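Local coordinates for protein beta-galactosidase (Bacteroides thetaiotaomicron, PDB 5MUJ) that binds chain B of the plant pectin rhamnogalacturonan II and probably hydrolyses glycosidic bonds in its breakdown, at residues T64-G69 and G174-A179; L73-V78 and Y90-A95; D114-C119 and S184-I189; M148-G153 and G168-K173; V223-A228 and V242-S247. All coordinates share one frame; numbering follows the deposited sequence.

In the fold
Five four-stranded antiparallel sheets make this chain a five-bladed beta-propeller, and the contacts sample three successive blades. Interactions 2, 4 and 5 are buried: each pairs the second and third strands of a blade through backbone hydrogen bonds, with an aromatic ring packed on the partner strand. Interactions 1 and 3 use loops. Interaction 1, partly buried, sets a turn of one blade against the first strand of the preceding blade, where the backbone of F66 bonds that of L73 in interaction 2. Interaction 3 lies at the surface and relies on a salt bridge, an indole bond and a water. It meets interaction 4 where D118 bonds Y150, and packs I189 on M224 of interaction 5.

Interaction 1. Residues T64-G69 and G174-A179; sequences TVFRQG and GDISTA
I176 and Q68 carry most of the contact between the end of strand 59-68 and the loop 174-179, with F66 completing it. From the CB of I176 two branches part: CG1 lies between the backbone N and the carbonyl carbon (chi1 61°), directed at the strand. CG1 packs on the amide end of Q68, 3.8 Å from Q68 CD. Beyond it, the tip CD1 reaches the phenyl ring of F66, at 3.8 Å from F66 CE2, approaching obliquely to the ring plane. One isoleucine branch thus fills the angle between an aromatic and an extended amide chain. The loop that presents it is a type I turn from D175 to T178, closed by T178 N donating to D175 O at 3.0 Å. It is reinforced by an Asx turn: D175 OD1 accepts from S177 N at 3.0 Å and from S177 OG at 2.7 Å, both coming from the same face of the carboxylate. This double grip fixes the rotation of the D175 side chain, whose OD1 faces the amide end of Q68. An alanine in place of Q68 would probably leave CG1 and CD1 of I176 uncovered on that side and take from the D175 carboxylate its polar neighbour across the contact. Strand 59-68 is the first of its propeller blade, bonded through F66 to L73 of strand 71-79. The turn belongs to the next blade, between strands 166-172 and 183-184; S177 touches L73, I176 touches W182, and F66 also packs on P126 of strand 121-126.

Interaction 2. Residues L73-V78 and Y90-A95; sequences LMTYVV and YETWIA
M74 to V78 pair with A95 to E91 in strict antiparallel register, the short strand axes 4.5 Å apart at closest and 152° between their directions, with six backbone hydrogen bonds linking M74 with A95, Y76 with W93 and V78 with E91. On the face carrying Y76, W93 and V78, the Y76 ring lies over the CB of W93, which stands 3.9 Å from the ring centroid, while A95 CB sits at the ring edge, 4.0 Å from Y76 CE2. Y76 CG lies between the backbone N and the carbonyl carbon (chi1 64°), which lays the ring back across the partner strand. The W93 indole, turned beyond its CB, lies nearly parallel to the Y76 ring but slid so far that they barely overlap; one indole face instead takes V78 CG2, 3.4 Å from W93 CD1. At the strand end, V77 CG2 packs over the face of the Y90 ring, 3.5 Å from Y90 CE1. The tyrosine hydroxyls are held outside the pair: Y76 OH bonds T105, and Y90 OH bonds E159. These are the middle strands of a four-stranded propeller blade, joined as a beta hairpin, with the Y90 side chain about 5 Å from a bound rhamnose of the glycan.

Interaction 3. Residues D114-C119 and S184-I189; sequences DGKWDC and SLDKPI
K116 and W117 face D186 and K187 with CA atoms 6.6 and 6.8 Å apart, a loop-to-loop contact in a beta-propeller between the connection leading into strand 121-126 and the segment leaving strand 183-184. A type I turn from K116 to C119, closed by a weak bond, presents the W117 indole, which uses both its N-H edge and one face. W117 NE1 donates to L185 O at 3.2 Å, with the acceptor only 2° out of the indole plane. P188 slides over one face: its CD lies 3.9 Å from the centroid of the five-membered ring, and its CB packs on CH2 of the six-membered ring. D118 CB covers the opposite face, while the D118 carboxylate bonds Y150 and two arginines, R113 and R122. An alanine in place of W117 would probably leave that face of P188 without its ring and L185 O with one fewer donor, R113 remaining. K116 NZ forms a salt bridge with D186 OD2 at 2.7 Å, coming from above the carboxylate plane; D186 OD1 pairs with R113, so each oxygen meets a cation. A water completes the link, accepting from W117 N at 3.0 Å and donating to D186 O at 2.7 Å.

Interaction 4. Residues M148-G153 and G168-K173; sequences MTYIGG and GLASTK
The second and third strands of a propeller blade pair here, with the tyrosine Y150 laid over a cross-strand glycine, G168. Y150 CG lies between the backbone N and the carbonyl carbon (chi1 66°), and from there the ring folds across the partner strand: G168 CA stands over its centre, 3.7 Å from the ring centroid and 12° off the normal. The fit requires glycine, since a CB at G168 pointing to the same face would fall within clashing distance of Y150 CZ. The ring continues to CE2, which lies 3.4 Å from L169 N and also touches the CB of A170. Y150 OH accepts from a water at 3.3 Å, and that water accepts from L169 N at 3.0 Å, a bridge from the tyrosine hydroxyl to the backbone of the partner strand. Four backbone bonds join M148 with A170 and Y150 with G168. They are uneven: A170 N to M148 O and G168 N to Y150 O are both 2.8 Å and fairly straight, whereas Y150 N reaches G168 O from well above the carbonyl plane, 44° out of it. The 139° between the strand directions fits such a strongly twisted pair. On the opposite face T149 CB rests 3.5 Å from G168 O. Besides the bond of its hydroxyl to D118, Y150 has R122 in a cation-pi contact with its ring. T149 bonds through its backbone to F125 of strand 121-126 and through its hydroxyl to S208 of the following blade, while L169 bonds L185 next to strand 183-184.

Interaction 5. Residues V223-A228 and V242-S247; sequences VMFYNA and VGIALS
Y226 and A245 lose the most surface in this pair of strands, followed by V242; Y226 and A245 lie on one face of the sheet and V242 on the other. Y226 CG sits in the crowded position between the backbone N and the carbonyl carbon (chi1 69°), and the ring then lies back across the partner strand. Its CD1 comes 3.5 Å from G243 O, and its CE1 rests 3.9 Å from A245 CB; I244 C lies at the ring edge, near its plane. The hydroxyl is hydrogen-bonded to E201, which accounts for its polar end. A245 CB also meets the CB of selenomethionine M224, 4.2 Å away. The backbone beneath is a regular antiparallel ladder: M224 bonds with A245 and Y226 with G243, four bonds in all, three of them nearly along the C=O axis, including G243 N to Y226 O at 2.9 Å. These are the second and third strands of a propeller blade, forming a beta hairpin. On the opposite face V242 CG1 touches the edge of the F225 ring, 4.1 Å from F225 CD2, and V242 CG2 meets N227 CB. I244 lies alongside F225, pointing the same way, its CG1 over the face 3.8 Å from the ring centroid and its CD1 3.6 Å from F225 CZ. N227 OD1 accepts from D273 N, and the N227 side chain is about 6 Å from a bound rhamnose of the glycan.

Interaction 1. Residues T64-G69 and G174-A179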
# COMPACT_ATOMS: atom_id res chain seq x y z
N THR A 64 4.39 4.72 2.18
CA THR A 64 3.44 5.26 3.12
C THR A 64 4.01 6.60 3.58
O THR A 64 5.13 6.65 4.10
CB THR A 64 3.23 4.34 4.34
OG1 THR A 64 2.98 3.01 3.90
CG2 THR A 64 2.04 4.78 5.19
N VAL A 65 3.24 7.66 3.37
CA VAL A 65 3.74 9.03 3.68
C VAL A 65 2.97 9.62 4.84
O VAL A 65 1.75 9.56 4.90
CB VAL A 65 3.69 10.01 2.48
CG1 VAL A 65 4.10 11.45 2.90
CG2 VAL A 65 4.57 9.53 1.34
N PHE A 66 3.73 10.20 5.76
CA PHE A 66 3.14 10.85 6.92
C PHE A 66 4.00 12.02 7.42
O PHE A 66 5.09 12.24 6.94
CB PHE A 66 2.89 9.81 8.02
CG PHE A 66 4.10 9.00 8.39
CD1 PHE A 66 4.47 7.92 7.58
CD2 PHE A 66 4.82 9.24 9.56
CE1 PHE A 66 5.58 7.16 7.89
CE2 PHE A 66 5.91 8.46 9.88
CZ PHE A 66 6.27 7.41 9.06
N ARG A 67 3.46 12.76 8.37
CA ARG A 67 4.09 14.01 8.84
C ARG A 67 4.27 13.95 10.36
O ARG A 67 3.39 13.51 11.07
CB ARG A 67 3.18 15.17 8.40
CG ARG A 67 3.17 16.47 9.17
CD ARG A 67 4.25 17.44 8.74
NE ARG A 67 3.70 18.72 8.27
CZ ARG A 67 3.02 19.61 9.00
NH1 ARG A 67 2.77 19.41 10.30
NH2 ARG A 67 2.58 20.72 8.42
N GLN A 68 5.43 14.39 10.85
CA GLN A 68 5.64 14.63 12.29
C GLN A 68 6.39 15.93 12.42
O GLN A 68 7.47 16.05 11.86
CB GLN A 68 6.44 13.53 12.96
CG GLN A 68 6.68 13.79 14.44
CD GLN A 68 7.21 12.57 15.16
OE1 GLN A 68 8.40 12.42 15.33
NE2 GLN A 68 6.31 11.70 15.57
N GLY A 69 5.83 16.87 13.19
CA GLY A 69 6.34 18.23 13.25
C GLY A 69 6.03 18.85 11.91
O GLY A 69 4.87 18.84 11.49
N GLY A 174 9.36 4.53 20.17
CA GLY A 174 10.40 5.47 19.71
C GLY A 174 9.91 6.62 18.87
O GLY A 174 8.71 6.75 18.57
N ASP A 175 10.87 7.45 18.46
CA ASP A 175 10.61 8.54 17.57
C ASP A 175 10.48 8.02 16.13
O ASP A 175 11.47 7.56 15.54
CB ASP A 175 11.73 9.57 17.74
CG ASP A 175 11.56 10.78 16.88
OD1 ASP A 175 10.75 10.82 15.92
OD2 ASP A 175 12.29 11.73 17.17
N ILE A 176 9.27 8.10 15.58
CA ILE A 176 8.96 7.55 14.23
C ILE A 176 9.70 8.22 13.06
O ILE A 176 9.75 7.67 11.96
CB ILE A 176 7.43 7.54 13.91
CG1 ILE A 176 6.88 8.99 13.93
CG2 ILE A 176 6.70 6.60 14.88
CD1 ILE A 176 5.41 9.11 13.60
N SER A 177 10.31 9.38 13.34
CA SER A 177 11.17 10.07 12.36
C SER A 177 12.62 9.56 12.29
O SER A 177 13.42 10.14 11.55
CB SER A 177 11.15 11.57 12.63
OG SER A 177 11.92 11.91 13.78
N THR A 178 12.94 8.51 13.07
CA THR A 178 14.28 7.92 13.14
C THR A 178 14.31 6.51 12.60
O THR A 178 13.31 5.77 12.69
CB THR A 178 14.85 7.98 14.59
OG1 THR A 178 14.11 7.13 15.49
CG2 THR A 178 14.81 9.41 15.10
N ALA A 179 15.43 6.14 11.98
CA ALA A 179 15.63 4.80 11.45
C ALA A 179 16.09 3.97 12.63
O ALA A 179 17.28 3.84 12.88
CB ALA A 179 16.67 4.78 10.34

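Interaction 2. Residues L73-V78 and Y90-A95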
# COMPACT_ATOMS: atom_id res chain seq x y z
N LEU A 73 7.73 12.10 6.27
CA LEU A 73 8.38 10.80 6.38
C LEU A 73 7.72 9.81 5.39
O LEU A 73 6.56 9.99 5.07
CB LEU A 73 8.24 10.32 7.81
CG LEU A 73 8.89 11.25 8.84
CD1 LEU A 73 8.42 10.87 10.22
CD2 LEU A 73 10.40 11.16 8.73
N MSE A 74 8.53 8.93 4.80
CA MSE A 74 8.00 7.87 3.93
C MSE A 74 8.63 6.56 4.32
O MSE A 74 9.84 6.40 4.24
CB MSE A 74 8.32 8.16 2.46
CG MSE A 74 7.69 7.10 1.55
SE MSE A 74 8.58 7.08 -0.17
CE MSE A 74 8.18 8.93 -0.70
N THR A 75 7.80 5.59 4.69
CA THR A 75 8.31 4.19 4.77
C THR A 75 8.14 3.56 3.40
O THR A 75 7.30 3.96 2.64
CB THR A 75 7.64 3.25 5.83
OG1 THR A 75 6.20 3.22 5.67
CG2 THR A 75 7.97 3.61 7.20
N TYR A 76 9.06 2.66 3.08
CA TYR A 76 9.02 1.90 1.83
C TYR A 76 9.71 0.53 1.98
O TYR A 76 10.44 0.30 2.93
CB TYR A 76 9.59 2.70 0.66
CG TYR A 76 11.06 3.06 0.79
CD1 TYR A 76 12.05 2.21 0.29
CD2 TYR A 76 11.47 4.29 1.36
CE1 TYR A 76 13.40 2.50 0.41
CE2 TYR A 76 12.83 4.61 1.47
CZ TYR A 76 13.78 3.75 0.95
OH TYR A 76 15.11 4.04 1.04
N VAL A 77 9.41 -0.39 1.06
CA VAL A 77 10.02 -1.69 1.12
C VAL A 77 11.10 -1.79 0.04
O VAL A 77 11.02 -1.16 -1.04
CB VAL A 77 8.98 -2.84 1.00
CG1 VAL A 77 7.92 -2.64 2.09
CG2 VAL A 77 8.38 -2.94 -0.41
N VAL A 78 12.13 -2.54 0.35
CA VAL A 78 13.20 -2.86 -0.54
C VAL A 78 13.25 -4.41 -0.70
O VAL A 78 13.26 -5.17 0.29
CB VAL A 78 14.55 -2.37 0.01
CG1 VAL A 78 15.71 -2.90 -0.81
CG2 VAL A 78 14.61 -0.83 0.07
N TYR A 90 11.81 -8.80 1.44
CA TYR A 90 11.56 -7.46 1.89
C TYR A 90 12.22 -7.05 3.21
O TYR A 90 12.19 -7.82 4.19
CB TYR A 90 10.06 -7.23 2.02
CG TYR A 90 9.27 -7.04 0.74
CD1 TYR A 90 9.81 -6.41 -0.38
CD2 TYR A 90 7.94 -7.44 0.68
CE1 TYR A 90 9.07 -6.19 -1.52
CE2 TYR A 90 7.19 -7.27 -0.47
CZ TYR A 90 7.75 -6.63 -1.57
OH TYR A 90 7.01 -6.42 -2.70
N GLU A 91 12.81 -5.83 3.21
CA GLU A 91 12.99 -5.01 4.42
C GLU A 91 12.27 -3.67 4.26
O GLU A 91 11.93 -3.29 3.16
CB GLU A 91 14.48 -4.78 4.77
CG GLU A 91 15.25 -6.05 5.09
CD GLU A 91 16.66 -5.82 5.51
OE1 GLU A 91 17.45 -5.22 4.70
OE2 GLU A 91 16.97 -6.19 6.65
N THR A 92 12.02 -3.01 5.38
CA THR A 92 11.33 -1.76 5.37
C THR A 92 12.34 -0.70 5.83
O THR A 92 13.05 -0.84 6.83
CB THR A 92 10.12 -1.76 6.27
OG1 THR A 92 9.29 -2.89 5.93
CG2 THR A 92 9.29 -0.48 6.14
N TRP A 93 12.34 0.37 5.04
CA TRP A 93 13.21 1.54 5.23
C TRP A 93 12.32 2.78 5.44
O TRP A 93 11.12 2.81 5.15
CB TRP A 93 14.12 1.73 4.00
CG TRP A 93 15.10 0.65 3.76
CD1 TRP A 93 14.82 -0.65 3.41
CD2 TRP A 93 16.51 0.73 3.82
NE1 TRP A 93 15.97 -1.39 3.26
CE2 TRP A 93 17.04 -0.56 3.50
CE3 TRP A 93 17.40 1.77 4.12
CZ2 TRP A 93 18.40 -0.82 3.48
CZ3 TRP A 93 18.74 1.51 4.12
CH2 TRP A 93 19.25 0.26 3.77
N ILE A 94 12.99 3.83 5.85
CA ILE A 94 12.36 5.16 6.06
C ILE A 94 13.22 6.28 5.43
O ILE A 94 14.44 6.26 5.50
CB ILE A 94 12.00 5.41 7.54
CG1 ILE A 94 11.00 6.54 7.70
CG2 ILE A 94 13.24 5.71 8.39
CD1 ILE A 94 10.41 6.67 9.08
N ALA A 95 12.52 7.23 4.81
CA ALA A 95 13.18 8.39 4.23
C ALA A 95 12.46 9.61 4.70
O ALA A 95 11.31 9.60 5.13
CB ALA A 95 13.17 8.35 2.73

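Interaction 3. Residues D114-C119 and S184-I189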
# COMPACT_ATOMS: atom_id res chain seq x y z
N ASP A 114 16.25 -12.90 12.01
CA ASP A 114 16.71 -14.32 12.06
C ASP A 114 16.08 -15.09 13.21
O ASP A 114 15.99 -14.59 14.34
CB ASP A 114 18.24 -14.38 12.19
CG ASP A 114 18.96 -13.97 10.92
OD1 ASP A 114 18.51 -14.30 9.80
OD2 ASP A 114 20.00 -13.30 11.03
N GLY A 115 15.64 -16.33 12.93
CA GLY A 115 15.07 -17.19 13.95
C GLY A 115 13.58 -17.01 14.23
O GLY A 115 13.05 -17.68 15.12
N LYS A 116 12.91 -16.15 13.45
CA LYS A 116 11.50 -15.85 13.64
C LYS A 116 10.71 -16.21 12.37
O LYS A 116 11.28 -16.49 11.34
CB LYS A 116 11.34 -14.36 14.00
CG LYS A 116 11.97 -14.03 15.34
CD LYS A 116 11.14 -14.53 16.51
CE LYS A 116 11.93 -14.37 17.77
NZ LYS A 116 11.21 -14.76 18.98
N TRP A 117 9.38 -16.17 12.49
CA TRP A 117 8.44 -16.56 11.41
C TRP A 117 8.56 -15.69 10.17
O TRP A 117 8.23 -16.10 9.07
CB TRP A 117 6.99 -16.52 11.92
CG TRP A 117 6.44 -15.17 12.17
CD1 TRP A 117 6.54 -14.43 13.31
CD2 TRP A 117 5.70 -14.38 11.24
NE1 TRP A 117 5.91 -13.24 13.17
CE2 TRP A 117 5.37 -13.17 11.90
CE3 TRP A 117 5.29 -14.57 9.92
CZ2 TRP A 117 4.65 -12.14 11.28
CZ3 TRP A 117 4.56 -13.59 9.31
CH2 TRP A 117 4.25 -12.36 9.99
N ASP A 118 9.02 -14.47 10.39
CA ASP A 118 9.15 -13.48 9.33
C ASP A 118 10.62 -13.22 8.99
O ASP A 118 10.99 -12.10 8.67
CB ASP A 118 8.44 -12.19 9.77
CG ASP A 118 8.93 -11.67 11.11
OD1 ASP A 118 9.91 -12.26 11.67
OD2 ASP A 118 8.36 -10.64 11.60
N CYS A 119 11.48 -14.23 9.08
CA CYS A 119 12.92 -13.98 8.96
C CYS A 119 13.36 -13.39 7.62
O CYS A 119 14.29 -12.60 7.59
CB CYS A 119 13.71 -15.24 9.26
SG CYS A 119 13.30 -16.59 8.15
N SER A 184 8.21 -6.30 17.02
CA SER A 184 7.19 -7.14 16.38
C SER A 184 6.85 -8.39 17.15
O SER A 184 7.61 -8.87 18.00
CB SER A 184 7.57 -7.41 14.96
OG SER A 184 8.75 -8.10 14.87
N LEU A 185 5.64 -8.87 16.87
CA LEU A 185 5.12 -10.12 17.50
C LEU A 185 5.77 -11.37 16.93
O LEU A 185 6.17 -11.42 15.77
CB LEU A 185 3.61 -10.19 17.37
CG LEU A 185 2.80 -9.14 18.12
CD1 LEU A 185 1.33 -9.48 18.05
CD2 LEU A 185 3.24 -8.94 19.57
N ASP A 186 5.81 -12.41 17.75
CA ASP A 186 6.46 -13.65 17.36
C ASP A 186 5.56 -14.65 16.60
O ASP A 186 6.02 -15.75 16.26
CB ASP A 186 7.09 -14.28 18.59
CG ASP A 186 8.32 -13.51 19.06
OD1 ASP A 186 8.72 -12.49 18.43
OD2 ASP A 186 8.90 -13.93 20.06
N LYS A 187 4.33 -14.21 16.30
CA LYS A 187 3.34 -14.88 15.51
C LYS A 187 2.68 -13.84 14.60
O LYS A 187 2.56 -12.67 14.99
CB LYS A 187 2.29 -15.50 16.45
CG LYS A 187 1.44 -14.49 17.25
CD LYS A 187 0.77 -15.09 18.49
CE LYS A 187 -0.55 -15.78 18.18
NZ LYS A 187 -0.92 -16.82 19.19
N PRO A 188 2.23 -14.25 13.40
CA PRO A 188 1.39 -13.31 12.65
C PRO A 188 0.09 -13.00 13.39
O PRO A 188 -0.35 -13.80 14.22
CB PRO A 188 1.09 -14.04 11.35
CG PRO A 188 1.52 -15.44 11.50
CD PRO A 188 2.37 -15.56 12.73
N ILE A 189 -0.52 -11.88 13.07
CA ILE A 189 -1.87 -11.56 13.57
C ILE A 189 -3.00 -12.12 12.71
O ILE A 189 -4.10 -12.37 13.22
CB ILE A 189 -2.08 -10.06 13.89
CG1 ILE A 189 -1.66 -9.13 12.72
CG2 ILE A 189 -1.41 -9.73 15.22
CD1 ILE A 189 -2.25 -7.74 12.84
O HOH W 1 8.50 -16.43 15.31

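Interaction 4. Residues M148-G153 and G168-K173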
# COMPACT_ATOMS: atom_id res chain seq x y z
N MSE A 148 2.14 -0.49 13.25
CA MSE A 148 2.42 -0.84 11.85
C MSE A 148 2.01 -2.26 11.63
O MSE A 148 2.16 -3.10 12.52
CB MSE A 148 3.93 -0.71 11.66
CG MSE A 148 4.46 -1.17 10.31
SE MSE A 148 6.41 -1.16 10.32
CE MSE A 148 6.39 0.44 9.21
N THR A 149 1.45 -2.55 10.46
CA THR A 149 1.28 -3.93 10.02
C THR A 149 2.23 -4.19 8.89
O THR A 149 2.71 -3.28 8.25
CB THR A 149 -0.14 -4.28 9.57
OG1 THR A 149 -0.50 -3.46 8.45
CG2 THR A 149 -1.12 -4.11 10.75
N TYR A 150 2.47 -5.46 8.60
CA TYR A 150 3.46 -5.85 7.60
C TYR A 150 3.20 -7.19 6.89
O TYR A 150 2.48 -8.10 7.41
CB TYR A 150 4.88 -5.78 8.17
CG TYR A 150 5.22 -6.75 9.29
CD1 TYR A 150 5.78 -8.00 9.01
CD2 TYR A 150 5.05 -6.40 10.62
CE1 TYR A 150 6.14 -8.88 10.05
CE2 TYR A 150 5.40 -7.26 11.66
CZ TYR A 150 5.95 -8.49 11.38
OH TYR A 150 6.30 -9.31 12.46
N ILE A 151 3.75 -7.29 5.68
CA ILE A 151 3.90 -8.56 4.94
C ILE A 151 5.06 -9.30 5.61
O ILE A 151 6.21 -8.79 5.63
CB ILE A 151 4.22 -8.29 3.45
CG1 ILE A 151 2.98 -7.73 2.74
CG2 ILE A 151 4.85 -9.50 2.77
CD1 ILE A 151 3.23 -7.22 1.34
N GLY A 152 4.77 -10.49 6.18
CA GLY A 152 5.79 -11.29 6.82
C GLY A 152 5.84 -12.69 6.26
O GLY A 152 4.81 -13.20 5.80
N GLY A 153 7.01 -13.33 6.29
CA GLY A 153 7.13 -14.68 5.77
C GLY A 153 8.54 -15.21 5.89
O GLY A 153 9.48 -14.45 6.15
N GLY A 168 1.73 -9.47 9.73
CA GLY A 168 2.34 -9.23 11.03
C GLY A 168 1.99 -7.88 11.65
O GLY A 168 1.44 -7.00 11.00
N LEU A 169 2.29 -7.74 12.94
CA LEU A 169 2.01 -6.54 13.71
C LEU A 169 3.31 -6.05 14.35
O LEU A 169 4.06 -6.85 14.93
CB LEU A 169 1.03 -6.84 14.86
CG LEU A 169 0.62 -5.64 15.73
CD1 LEU A 169 -0.16 -4.58 14.94
CD2 LEU A 169 -0.19 -6.13 16.93
N ALA A 170 3.57 -4.76 14.21
CA ALA A 170 4.71 -4.10 14.83
C ALA A 170 4.29 -2.85 15.51
O ALA A 170 3.24 -2.29 15.22
CB ALA A 170 5.80 -3.82 13.83
N SER A 171 5.16 -2.38 16.41
CA SER A 171 4.91 -1.16 17.13
C SER A 171 6.19 -0.57 17.67
O SER A 171 7.21 -1.23 17.71
CB SER A 171 3.93 -1.41 18.27
OG SER A 171 4.52 -2.17 19.31
N THR A 172 6.12 0.70 18.04
CA THR A 172 7.28 1.36 18.66
C THR A 172 6.86 2.45 19.63
O THR A 172 5.84 3.10 19.44
CB THR A 172 8.24 1.96 17.61
OG1 THR A 172 9.48 2.36 18.23
CG2 THR A 172 7.60 3.15 16.87
N LYS A 173 7.65 2.60 20.71
CA LYS A 173 7.55 3.74 21.60
C LYS A 173 8.58 4.82 21.20
O LYS A 173 8.67 5.88 21.85
CB LYS A 173 7.74 3.31 23.06
CG LYS A 173 6.47 2.71 23.66
CD LYS A 173 6.55 2.55 25.17
CE LYS A 173 5.23 2.08 25.76
NZ LYS A 173 4.17 3.13 25.74
O HOH W 2 3.52 -10.29 13.89

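Interaction 5. Residues V223-A228 and V242-S247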
# COMPACT_ATOMS: atom_id res chain seq x y z
N VAL A 223 -10.03 -1.17 12.14
CA VAL A 223 -10.49 -1.72 10.88
C VAL A 223 -9.35 -1.92 9.92
O VAL A 223 -8.75 -0.95 9.53
CB VAL A 223 -11.55 -0.80 10.22
CG1 VAL A 223 -12.00 -1.34 8.87
CG2 VAL A 223 -12.74 -0.55 11.15
N MSE A 224 -9.07 -3.14 9.54
CA MSE A 224 -8.03 -3.47 8.63
C MSE A 224 -8.53 -3.71 7.25
O MSE A 224 -9.45 -4.46 7.07
CB MSE A 224 -7.29 -4.69 9.15
CG MSE A 224 -6.24 -5.04 8.16
SE MSE A 224 -5.40 -6.81 8.52
CE MSE A 224 -4.72 -6.57 10.36
N PHE A 225 -7.94 -3.04 6.25
CA PHE A 225 -8.21 -3.23 4.88
C PHE A 225 -6.97 -3.95 4.34
O PHE A 225 -5.88 -3.58 4.52
CB PHE A 225 -8.51 -1.93 4.03
CG PHE A 225 -9.93 -1.47 4.09
CD1 PHE A 225 -10.41 -0.89 5.20
CD2 PHE A 225 -10.82 -1.70 3.04
CE1 PHE A 225 -11.69 -0.49 5.28
CE2 PHE A 225 -12.15 -1.31 3.14
CZ PHE A 225 -12.56 -0.65 4.25
N TYR A 226 -7.17 -5.12 3.75
CA TYR A 226 -6.06 -5.91 3.23
C TYR A 226 -6.41 -6.68 1.97
O TYR A 226 -7.59 -6.99 1.74
CB TYR A 226 -5.46 -6.87 4.27
CG TYR A 226 -6.28 -8.07 4.73
CD1 TYR A 226 -7.43 -7.90 5.51
CD2 TYR A 226 -5.83 -9.36 4.48
CE1 TYR A 226 -8.13 -9.01 6.00
CE2 TYR A 226 -6.56 -10.46 4.91
CZ TYR A 226 -7.69 -10.26 5.68
OH TYR A 226 -8.43 -11.32 6.20
N ASN A 227 -5.42 -6.93 1.14
CA ASN A 227 -5.61 -7.72 -0.07
C ASN A 227 -4.88 -9.06 0.06
O ASN A 227 -3.96 -9.24 0.84
CB ASN A 227 -5.32 -6.96 -1.40
CG ASN A 227 -3.91 -6.40 -1.48
OD1 ASN A 227 -3.59 -5.41 -0.80
ND2 ASN A 227 -3.10 -6.95 -2.39
N ALA A 228 -5.43 -10.07 -0.62
CA ALA A 228 -4.97 -11.44 -0.47
C ALA A 228 -5.37 -12.18 -1.73
O ALA A 228 -6.21 -11.70 -2.44
CB ALA A 228 -5.62 -12.08 0.75
N VAL A 242 -9.86 -7.47 -2.07
CA VAL A 242 -9.76 -6.64 -0.87
C VAL A 242 -10.84 -7.00 0.14
O VAL A 242 -12.04 -7.08 -0.21
CB VAL A 242 -9.86 -5.15 -1.24
CG1 VAL A 242 -9.99 -4.31 0.01
CG2 VAL A 242 -8.64 -4.72 -2.04
N GLY A 243 -10.42 -7.18 1.38
CA GLY A 243 -11.34 -7.45 2.48
C GLY A 243 -10.97 -6.75 3.74
O GLY A 243 -9.96 -6.09 3.81
N ILE A 244 -11.81 -6.92 4.75
CA ILE A 244 -11.76 -6.23 6.02
C ILE A 244 -11.58 -7.21 7.19
O ILE A 244 -12.17 -8.34 7.22
CB ILE A 244 -13.06 -5.43 6.22
CG1 ILE A 244 -13.15 -4.25 5.22
CG2 ILE A 244 -13.23 -4.96 7.64
CD1 ILE A 244 -14.48 -3.53 5.24
N ALA A 245 -10.76 -6.82 8.16
CA ALA A 245 -10.67 -7.54 9.44
C ALA A 245 -10.87 -6.55 10.55
O ALA A 245 -10.56 -5.38 10.35
CB ALA A 245 -9.37 -8.26 9.62
N LEU A 246 -11.28 -6.99 11.72
CA LEU A 246 -11.76 -6.11 12.77
C LEU A 246 -11.14 -6.50 14.11
O LEU A 246 -11.01 -7.69 14.40
CB LEU A 246 -13.29 -6.18 12.85
CG LEU A 246 -14.05 -5.76 11.57
CD1 LEU A 246 -15.52 -6.19 11.58
CD2 LEU A 246 -13.92 -4.26 11.27
N SER A 247 -10.84 -5.50 14.94
CA SER A 247 -10.22 -5.70 16.26
C SER A 247 -10.59 -4.62 17.26
O SER A 247 -10.88 -3.47 16.89
CB SER A 247 -8.70 -5.77 16.12
OG SER A 247 -8.06 -6.06 17.35